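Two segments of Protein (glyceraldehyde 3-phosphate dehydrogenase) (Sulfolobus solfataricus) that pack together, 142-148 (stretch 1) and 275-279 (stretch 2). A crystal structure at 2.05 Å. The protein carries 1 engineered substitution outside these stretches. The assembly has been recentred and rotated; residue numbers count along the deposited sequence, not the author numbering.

Stretch 1 (142-148) TALLRTI
Stretch 2 275-279: IPEVM

A single, nearly straight hydrogen bond, from an arginine side chain to a proline carbonyl, is the one polar link across this small contact: R146 NH1 donates to P276 O at 2.9 Å with an N-H...O angle of 173°. The CA-to-CB bond of R146 points toward the second stretch and the side chain is extended, chi1 m (-59°), chi2 t (-171°), chi3 t (-179°), chi4 151°. The carbonyl lies at the edge of the guanidinium, near its plane, where the N-H bonds point. V278 N and E277 CA also sit at that edge, each 3.9 Å from R146 NH1, so the NH1 edge of the group faces the backbone of the second stretch. NE, NH1 and NH2 of R146 also have partners elsewhere in the structure.

Stretch 1 is helical throughout, phi/psi near -65/-43, with R146 N to T142 O at 3.0 Å, T147 N to A143 O at 3.2 Å and I148 N to L144 O at 2.9 Å. Stretch 2 is loop at I275 (-131/90), P276 (-75/-14, C-gamma exo) and E277 (-80/153), then strand at V278 (-73/128) and M279 (-101/92). The CA atoms of A143 and V278 set the register, 5.9 Å apart.

V278, chi1 t (173°), directs CA-to-CB toward the helix and forms the apolar side-chain pair with A143. Its CG2 lies 3.7 Å from both A143 CA and A143 CB; the methyl thus lies as close to the helix backbone at A143 CA as to the alanine side chain. The same CG2 is 4.1 Å from R146 CD, while V278 CG1 is 3.9 Å from T147 OG1. T147, chi1 m (-54°), turns that hydroxyl back to its own helix, donating from OG1 to A143 O at 2.9 Å. The CA-to-CB bonds of E277 (chi1 m, chi2 p, 87°) and L144 point away from the other stretch. The two stretches together bury 200 Å².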

# COMPACT_ATOMS: atom_id res chain seq x y z
N THR A 142 -22.56 3.34 -3.00
CA THR A 142 -22.01 4.24 -4.01
C THR A 142 -21.65 3.53 -5.29
O THR A 142 -21.90 4.03 -6.39
CB THR A 142 -20.79 4.99 -3.47
OG1 THR A 142 -21.15 5.81 -2.34
CG2 THR A 142 -20.17 5.91 -4.53
N ALA A 143 -20.97 2.36 -5.18
CA ALA A 143 -20.53 1.67 -6.38
C ALA A 143 -21.75 1.19 -7.19
O ALA A 143 -21.74 1.32 -8.40
CB ALA A 143 -19.62 0.49 -6.00
N LEU A 144 -22.80 0.78 -6.50
CA LEU A 144 -24.02 0.34 -7.22
C LEU A 144 -24.69 1.55 -7.93
O LEU A 144 -25.09 1.44 -9.08
CB LEU A 144 -24.97 -0.26 -6.21
CG LEU A 144 -24.80 -1.73 -5.74
CD1 LEU A 144 -25.52 -1.90 -4.42
CD2 LEU A 144 -25.36 -2.69 -6.79
N LEU A 145 -24.78 2.71 -7.27
CA LEU A 145 -25.36 3.90 -7.88
C LEU A 145 -24.58 4.42 -9.06
O LEU A 145 -25.20 4.72 -10.09
CB LEU A 145 -25.53 5.03 -6.83
CG LEU A 145 -26.65 4.69 -5.83
CD1 LEU A 145 -26.59 5.63 -4.64
CD2 LEU A 145 -27.98 4.71 -6.58
N ARG A 146 -23.25 4.46 -9.01
CA ARG A 146 -22.48 4.92 -10.15
C ARG A 146 -22.74 4.00 -11.35
O ARG A 146 -22.77 4.48 -12.46
CB ARG A 146 -20.98 4.99 -9.93
CG ARG A 146 -20.58 5.94 -8.76
CD ARG A 146 -19.03 6.03 -8.88
NE ARG A 146 -18.53 6.90 -7.80
CZ ARG A 146 -17.31 6.75 -7.27
NH1 ARG A 146 -16.47 5.84 -7.76
NH2 ARG A 146 -16.97 7.57 -6.29
N THR A 147 -22.75 2.68 -11.08
CA THR A 147 -22.97 1.74 -12.19
C THR A 147 -24.39 1.87 -12.73
O THR A 147 -24.51 2.00 -13.94
CB THR A 147 -22.71 0.29 -11.69
OG1 THR A 147 -21.40 0.26 -11.09
CG2 THR A 147 -22.85 -0.70 -12.81
N ILE A 148 -25.40 1.94 -11.90
CA ILE A 148 -26.80 2.06 -12.33
C ILE A 148 -27.10 3.39 -13.02
O ILE A 148 -27.68 3.43 -14.12
CB ILE A 148 -27.76 1.89 -11.14
CG1 ILE A 148 -27.70 0.55 -10.42
CG2 ILE A 148 -29.20 2.14 -11.63
CD1 ILE A 148 -28.40 0.57 -9.07
N ILE A 275 -7.80 3.41 -4.90
CA ILE A 275 -8.45 3.30 -6.21
C ILE A 275 -9.92 3.64 -5.96
O ILE A 275 -10.76 2.76 -5.70
CB ILE A 275 -8.35 1.96 -6.88
CG1 ILE A 275 -6.90 1.50 -7.14
CG2 ILE A 275 -9.15 1.87 -8.19
CD1 ILE A 275 -6.82 0.07 -7.64
N PRO A 276 -10.27 4.93 -6.08
CA PRO A 276 -11.59 5.39 -5.76
C PRO A 276 -12.65 5.04 -6.81
O PRO A 276 -13.84 5.30 -6.59
CB PRO A 276 -11.47 6.90 -5.63
CG PRO A 276 -10.02 7.24 -5.80
CD PRO A 276 -9.31 6.05 -6.35
N GLU A 277 -12.26 4.63 -7.99
CA GLU A 277 -13.14 4.29 -9.07
C GLU A 277 -13.76 2.88 -8.94
O GLU A 277 -13.08 1.99 -8.42
CB GLU A 277 -12.38 4.33 -10.40
CG GLU A 277 -11.74 5.71 -10.68
CD GLU A 277 -10.36 5.88 -10.08
OE1 GLU A 277 -9.85 4.94 -9.42
OE2 GLU A 277 -9.76 6.98 -10.25
N VAL A 278 -14.93 2.69 -9.51
CA VAL A 278 -15.54 1.33 -9.56
C VAL A 278 -14.74 0.54 -10.57
O VAL A 278 -14.52 1.08 -11.67
CB VAL A 278 -17.03 1.39 -9.95
CG1 VAL A 278 -17.65 0.00 -10.17
CG2 VAL A 278 -17.82 2.08 -8.83
N MET A 279 -14.23 -0.66 -10.23
CA MET A 279 -13.37 -1.42 -11.11
C MET A 279 -14.13 -2.56 -11.82
O MET A 279 -14.33 -3.62 -11.21
CB MET A 279 -12.19 -2.03 -10.33
CG MET A 279 -11.14 -1.03 -9.87
SD MET A 279 -10.23 -1.58 -8.40
CE MET A 279 -11.26 -1.03 -7.10